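Local atomic coordinates of xyloglucanase (Paenibacillus pabuli, PDB entry 2JEP), a protein that probably hydrolyses xyloglucan of the plant cell wall, as a family 5 endo-acting glycoside hydrolase. Residues Asp270-Gln281 against Gly325-Asn336. Sequence-based numbering, arbitrary orientation.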
ATOM      1  N   ASP A 270      -1.928   8.662  17.591  1.00  7.42           N
ATOM      2  CA  ASP A 270      -2.117   8.321  18.977  1.00  7.51           C
ATOM      3  C   ASP A 270      -3.252   7.313  19.176  1.00  7.14           C
ATOM      4  O   ASP A 270      -3.138   6.420  20.018  1.00  8.10           O
ATOM      5  CB  ASP A 270      -2.192   9.560  19.892  1.00  7.74           C
ATOM      6  CG  ASP A 270      -3.332  10.545  19.590  1.00  8.76           C
ATOM      7  OD1 ASP A 270      -4.119  10.361  18.651  1.00  8.41           O
ATOM      8  OD2 ASP A 270      -3.366  11.572  20.342  1.00  9.34           O
ATOM      9  N   PHE A 271      -4.303   7.434  18.367  1.00  7.61           N
ATOM     10  CA  PHE A 271      -5.362   6.435  18.328  1.00  6.82           C
ATOM     11  C   PHE A 271      -4.998   5.199  17.530  1.00  7.15           C
ATOM     12  O   PHE A 271      -5.162   4.072  17.999  1.00  7.78           O
ATOM     13  CB  PHE A 271      -6.647   7.055  17.732  1.00  6.95           C
ATOM     14  CG  PHE A 271      -7.730   6.056  17.443  1.00  7.32           C
ATOM     15  CD1 PHE A 271      -8.379   5.397  18.471  1.00  7.15           C
ATOM     16  CD2 PHE A 271      -8.044   5.716  16.139  1.00  7.02           C
ATOM     17  CE1 PHE A 271      -9.354   4.428  18.205  1.00  7.33           C
ATOM     18  CE2 PHE A 271      -8.994   4.742  15.857  1.00  7.56           C
ATOM     19  CZ  PHE A 271      -9.654   4.085  16.902  1.00  7.82           C
ATOM     20  N   ALA A 272      -4.548   5.424  16.293  1.00  7.03           N
ATOM     21  CA  ALA A 272      -4.504   4.351  15.310  1.00  6.60           C
ATOM     22  C   ALA A 272      -3.303   3.434  15.430  1.00  7.47           C
ATOM     23  O   ALA A 272      -3.413   2.238  15.102  1.00  7.56           O
ATOM     24  CB  ALA A 272      -4.569   4.919  13.898  1.00  7.96           C
ATOM     25  N   GLY A 273      -2.159   3.981  15.831  1.00  7.81           N
ATOM     26  CA  GLY A 273      -0.937   3.196  15.791  1.00  8.14           C
ATOM     27  C   GLY A 273      -0.051   3.202  17.022  1.00  8.02           C
ATOM     28  O   GLY A 273       0.810   2.318  17.168  1.00  8.99           O
ATOM     29  N   GLU A 274      -0.203   4.187  17.903  1.00  7.95           N
ATOM     30  CA  GLU A 274       0.671   4.263  19.077  1.00  9.22           C
ATOM     31  C   GLU A 274       0.338   3.131  20.062  1.00  9.17           C
ATOM     32  O   GLU A 274      -0.816   2.965  20.455  1.00  8.80           O
ATOM     33  CB  GLU A 274       0.509   5.623  19.755  1.00  8.98           C
ATOM     34  CG  GLU A 274       1.438   5.842  20.915  1.00 11.20           C
ATOM     35  CD  GLU A 274       1.344   7.206  21.572  1.00 13.48           C
ATOM     36  OE1 GLU A 274       0.527   8.003  21.124  1.00 17.24           O
ATOM     37  OE2 GLU A 274       2.065   7.445  22.569  1.00 16.75           O
ATOM     38  N   GLU A 275       1.359   2.357  20.433  1.00  8.89           N
ATOM     39  CA  GLU A 275       1.180   1.103  21.165  1.00  9.63           C
ATOM     40  C   GLU A 275       1.097   1.323  22.680  1.00  9.46           C
ATOM     41  O   GLU A 275       1.943   0.869  23.459  1.00 11.04           O
ATOM     42  CB  GLU A 275       2.283   0.109  20.768  1.00  9.89           C
ATOM     43  CG  GLU A 275       2.165  -0.389  19.327  1.00 10.03           C
ATOM     44  CD  GLU A 275       3.149  -1.492  18.987  1.00 12.19           C
ATOM     45  OE1 GLU A 275       4.224  -1.524  19.612  1.00 18.02           O
ATOM     46  OE2 GLU A 275       2.822  -2.349  18.116  1.00 14.67           O
ATOM     47  N   ASN A 276       0.054   2.032  23.077  1.00  9.59           N
ATOM     48  CA  ASN A 276      -0.297   2.193  24.474  1.00  9.91           C
ATOM     49  C   ASN A 276      -1.771   2.569  24.564  1.00  9.08           C
ATOM     50  O   ASN A 276      -2.476   2.680  23.549  1.00  8.89           O
ATOM     51  CB  ASN A 276       0.627   3.193  25.185  1.00 10.67           C
ATOM     52  CG  ASN A 276       0.529   4.580  24.619  1.00 11.36           C
ATOM     53  OD1 ASN A 276      -0.563   5.102  24.405  1.00 10.70           O
ATOM     54  ND2 ASN A 276       1.689   5.201  24.375  1.00 13.28           N
ATOM     55  N   GLY A 277      -2.246   2.705  25.796  1.00  9.84           N
ATOM     56  CA  GLY A 277      -3.664   2.966  26.036  1.00  9.89           C
ATOM     57  C   GLY A 277      -4.040   4.401  26.263  1.00  9.97           C
ATOM     58  O   GLY A 277      -5.153   4.674  26.709  1.00 11.21           O
ATOM     59  N   ASN A 278      -3.160   5.331  25.890  1.00  9.57           N
ATOM     60  CA  ASN A 278      -3.475   6.749  26.130  1.00 10.32           C
ATOM     61  C   ASN A 278      -4.766   7.150  25.405  1.00  9.83           C
ATOM     62  O   ASN A 278      -5.625   7.832  25.973  1.00 12.03           O
ATOM     63  CB  ASN A 278      -2.346   7.670  25.663  1.00 11.62           C
ATOM     64  CG  ASN A 278      -1.042   7.468  26.417  1.00 15.52           C
ATOM     65  OD1 ASN A 278      -1.013   6.861  27.492  1.00 17.58           O
ATOM     66  ND2 ASN A 278       0.047   8.044  25.867  1.00 17.98           N
ATOM     67  N   ILE A 279      -4.894   6.751  24.140  1.00  8.52           N
ATOM     68  CA  ILE A 279      -6.027   7.115  23.292  1.00  8.29           C
ATOM     69  C   ILE A 279      -6.582   5.823  22.694  1.00  7.85           C
ATOM     70  O   ILE A 279      -5.885   5.094  21.972  1.00  8.33           O
ATOM     71  CB  ILE A 279      -5.600   8.071  22.158  1.00  7.83           C
ATOM     72  CG1 ILE A 279      -4.977   9.357  22.715  1.00  9.19           C
ATOM     73  CG2 ILE A 279      -6.785   8.363  21.238  1.00  9.20           C
ATOM     74  CD1 ILE A 279      -5.900  10.223  23.604  1.00  9.86           C
ATOM     75  N   THR A 280      -7.854   5.555  22.990  1.00  7.90           N
ATOM     76  CA  THR A 280      -8.501   4.316  22.606  1.00  6.95           C
ATOM     77  C   THR A 280      -9.841   4.518  21.881  1.00  6.69           C
ATOM     78  O   THR A 280     -10.507   3.539  21.548  1.00  7.19           O
ATOM     79  CB  THR A 280      -8.725   3.448  23.855  1.00  7.51           C
ATOM     80  OG1 THR A 280      -9.463   4.225  24.799  1.00  8.57           O
ATOM     81  CG2 THR A 280      -7.392   2.995  24.470  1.00  8.81           C
ATOM     82  N   GLN A 281     -10.216   5.778  21.629  1.00  6.65           N
ATOM     83  CA  GLN A 281     -11.492   6.093  21.012  1.00  6.57           C
ATOM     84  C   GLN A 281     -11.279   7.145  19.938  1.00  6.62           C
ATOM     85  O   GLN A 281     -10.289   7.862  19.954  1.00  7.65           O
ATOM     86  CB  GLN A 281     -12.504   6.594  22.061  1.00  7.06           C
ATOM     87  CG  GLN A 281     -12.556   5.697  23.304  1.00  7.06           C
ATOM     88  CD  GLN A 281     -13.661   6.044  24.244  1.00  7.26           C
ATOM     89  OE1 GLN A 281     -14.386   7.045  24.081  1.00  7.81           O
ATOM     90  NE2 GLN A 281     -13.817   5.213  25.256  1.00  7.92           N
ATOM     91  N   GLY A 325      -5.929   1.803   8.996  1.00  6.55           N
ATOM     92  CA  GLY A 325      -6.423   0.927  10.042  1.00  6.90           C
ATOM     93  C   GLY A 325      -6.022   1.413  11.415  1.00  5.95           C
ATOM     94  O   GLY A 325      -5.281   2.405  11.563  1.00  7.03           O
ATOM     95  N   SER A 326      -6.484   0.685  12.434  1.00  6.60           N
ATOM     96  CA  SER A 326      -6.190   1.012  13.818  1.00  6.55           C
ATOM     97  C   SER A 326      -5.892  -0.237  14.631  1.00  6.43           C
ATOM     98  O   SER A 326      -6.507  -1.296  14.417  1.00  6.86           O
ATOM     99  CB  SER A 326      -7.309   1.845  14.438  1.00  6.70           C
ATOM    100  OG  SER A 326      -8.549   1.170  14.421  1.00  7.67           O
ATOM    101  N   ILE A 327      -4.948  -0.106  15.550  1.00  6.30           N
ATOM    102  CA  ILE A 327      -4.508  -1.254  16.320  1.00  7.48           C
ATOM    103  C   ILE A 327      -5.455  -1.615  17.465  1.00  7.15           C
ATOM    104  O   ILE A 327      -6.135  -0.755  18.053  1.00  7.56           O
ATOM    105  CB  ILE A 327      -3.079  -1.062  16.884  1.00  7.25           C
ATOM    106  CG1 ILE A 327      -2.973   0.109  17.893  1.00  7.50           C
ATOM    107  CG2 ILE A 327      -2.097  -0.942  15.728  1.00  7.73           C
ATOM    108  CD1 ILE A 327      -1.658   0.192  18.562  1.00  9.16           C
ATOM    109  N   ASP A 328      -5.447  -2.902  17.822  1.00  6.86           N
ATOM    110  CA  ASP A 328      -6.334  -3.444  18.850  1.00  6.79           C
ATOM    111  C   ASP A 328      -5.908  -3.003  20.235  1.00  7.21           C
ATOM    112  O   ASP A 328      -4.871  -3.433  20.742  1.00  7.24           O
ATOM    113  CB  ASP A 328      -6.340  -4.963  18.735  1.00  6.82           C
ATOM    114  CG  ASP A 328      -7.315  -5.660  19.675  1.00  7.19           C
ATOM    115  OD1 ASP A 328      -7.708  -5.053  20.690  1.00  8.16           O
ATOM    116  OD2 ASP A 328      -7.643  -6.837  19.359  1.00  7.48           O
ATOM    117  N   LYS A 329      -6.735  -2.142  20.835  1.00  6.36           N
ATOM    118  CA  LYS A 329      -6.502  -1.610  22.190  1.00  6.61           C
ATOM    119  C   LYS A 329      -7.565  -2.096  23.167  1.00  6.44           C
ATOM    120  O   LYS A 329      -7.776  -1.460  24.199  1.00  6.77           O
ATOM    121  CB  LYS A 329      -6.389  -0.072  22.175  1.00  6.53           C
ATOM    122  CG  LYS A 329      -5.202   0.419  21.389  1.00  7.08           C
ATOM    123  CD  LYS A 329      -5.025   1.908  21.498  1.00  7.99           C
ATOM    124  CE  LYS A 329      -3.890   2.414  20.653  1.00  7.81           C
ATOM    125  NZ  LYS A 329      -3.500   3.820  21.037  1.00  8.19           N
ATOM    126  N   THR A 330      -8.212  -3.229  22.862  1.00  6.50           N
ATOM    127  CA  THR A 330      -9.208  -3.773  23.784  1.00  6.68           C
ATOM    128  C   THR A 330      -8.622  -4.209  25.131  1.00  7.02           C
ATOM    129  O   THR A 330      -9.380  -4.303  26.103  1.00  8.17           O
ATOM    130  CB  THR A 330      -9.957  -4.972  23.172  1.00  6.99           C
ATOM    131  OG1 THR A 330      -9.033  -6.012  22.823  1.00  7.89           O
ATOM    132  CG2 THR A 330     -10.787  -4.553  21.969  1.00  8.43           C
ATOM    133  N   SER A 331      -7.297  -4.386  25.206  1.00  6.81           N
ATOM    134  CA  SER A 331      -6.618  -4.682  26.475  1.00  6.90           C
ATOM    135  C   SER A 331      -6.531  -3.453  27.378  1.00  7.89           C
ATOM    136  O   SER A 331      -6.237  -3.572  28.567  1.00  8.66           O
ATOM    137  CB  SER A 331      -5.209  -5.231  26.241  1.00  7.89           C
ATOM    138  OG  SER A 331      -4.364  -4.296  25.593  1.00  8.72           O
ATOM    139  N   TYR A 332      -6.765  -2.276  26.805  1.00  7.94           N
ATOM    140  CA  TYR A 332      -6.731  -1.011  27.547  1.00  7.92           C
ATOM    141  C   TYR A 332      -8.134  -0.458  27.795  1.00  8.28           C
ATOM    142  O   TYR A 332      -8.381   0.157  28.830  1.00 10.21           O
ATOM    143  CB  TYR A 332      -5.928   0.022  26.760  1.00  8.68           C
ATOM    144  CG  TYR A 332      -4.501  -0.381  26.397  1.00  7.87           C
ATOM    145  CD1 TYR A 332      -3.499  -0.459  27.352  1.00  9.28           C
ATOM    146  CD2 TYR A 332      -4.143  -0.641  25.099  1.00  8.85           C
ATOM    147  CE1 TYR A 332      -2.192  -0.781  27.003  1.00 10.64           C
ATOM    148  CE2 TYR A 332      -2.878  -0.974  24.741  1.00  8.65           C
ATOM    149  CZ  TYR A 332      -1.889  -1.035  25.696  1.00  9.04           C
ATOM    150  OH  TYR A 332      -0.587  -1.309  25.345  1.00 10.04           O
ATOM    151  N   ASP A 333      -9.011  -0.596  26.806  1.00  7.26           N
ATOM    152  CA  ASP A 333     -10.369  -0.032  26.822  1.00  7.49           C
ATOM    153  C   ASP A 333     -11.279  -1.087  26.206  1.00  7.27           C
ATOM    154  O   ASP A 333     -11.172  -1.381  25.019  1.00  7.26           O
ATOM    155  CB  ASP A 333     -10.376   1.255  25.997  1.00  7.66           C
ATOM    156  CG  ASP A 333     -11.739   1.923  25.900  1.00  8.19           C
ATOM    157  OD1 ASP A 333     -12.767   1.287  26.259  1.00  9.00           O
ATOM    158  OD2 ASP A 333     -11.778   3.072  25.417  1.00  8.82           O
ATOM    159  N   SER A 334     -12.162  -1.669  27.016  1.00  6.66           N
ATOM    160  CA  SER A 334     -13.014  -2.731  26.537  1.00  6.98           C
ATOM    161  C   SER A 334     -13.991  -2.313  25.450  1.00  7.62           C
ATOM    162  O   SER A 334     -14.581  -3.176  24.799  1.00  8.15           O
ATOM    163  CB  SER A 334     -13.762  -3.409  27.680  1.00  7.73           C
ATOM    164  OG  SER A 334     -14.632  -2.479  28.311  1.00  8.77           O
ATOM    165  N   SER A 335     -14.126  -1.009  25.217  1.00  7.26           N
ATOM    166  CA  SER A 335     -14.947  -0.495  24.115  1.00  7.36           C
ATOM    167  C   SER A 335     -14.182  -0.190  22.825  1.00  6.86           C
ATOM    168  O   SER A 335     -14.770   0.273  21.871  1.00  7.71           O
ATOM    169  CB  SER A 335     -15.716   0.735  24.541  1.00  7.95           C
ATOM    170  OG  SER A 335     -14.906   1.890  24.719  1.00  9.19           O
ATOM    171  N   ASN A 336     -12.886  -0.480  22.780  1.00  6.94           N
ATOM    172  CA  ASN A 336     -12.075  -0.029  21.656  1.00  6.85           C
ATOM    173  C   ASN A 336     -12.575  -0.473  20.303  1.00  6.94           C
ATOM    174  O   ASN A 336     -12.451   0.270  19.330  1.00  6.96           O
ATOM    175  CB  ASN A 336     -10.622  -0.433  21.881  1.00  7.34           C
ATOM    176  CG  ASN A 336      -9.719  -0.145  20.691  1.00  6.72           C
ATOM    177  OD1 ASN A 336      -9.232  -1.089  20.048  1.00  7.25           O
ATOM    178  ND2 ASN A 336      -9.442   1.138  20.418  1.00  6.82           N
TER
HETATM  179  O   HOH W   1      -7.177   1.800  18.581  1.00  8.72           O
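Lys329 reaches into a ring of main-chain carbonyls from Asp270, Glu274, Asn276 and Ile279, joining the loop after strand 319-324 of the (beta/alpha)8 barrel to the end of short helix 269-272 and its following loop, which come after the neighbouring strand 259-265. Its CG lies anti to the carbonyl carbon (chi1 -64°), and the extended chain beyond carries NZ inward. Lys329 CB lies 4.0 Å from Thr280 CG2 and, within its own segment, at the edge of the Tyr332 ring. CG passes Asn276 O; Lys329 CD then comes 3.3 Å from Ile279 O. Lys329 CE is 3.1 Å from Glu274 O. Lys329 NZ donates to Asp270 O at 2.8 Å and to Glu274 O, Asn276 O and Ile279 O at 2.9 Å each. The Asp270, Glu274 and Ile279 carbonyls meet it in their planes, whereas that of Asn276 is approached with a tilt. Four acceptors exceed the three protons of an ammonium group, so the protons are probably shared; the carbonyl dipoles would favour its charged form.

Gly277 CA sits over one face of Tyr332, 3.7 Å from the ring centroid and 21° off its normal, a CH-pi contact; Tyr332 OH is hydrogen-bonded to His369 NE2. Ile327 N donates to Ala272 O, and one water joins Phe271 O, Ile327 O and Asn336 ND2. Asp333 OD2 is gripped twice: Thr280 OG1 donates to its anti lone pair at 2.7 Å, while NE2 of Gln281, a residue whose OE1 accepts from Ser286 OG, reaches the syn lone pair at 3.0 Å, nearly straight (170°).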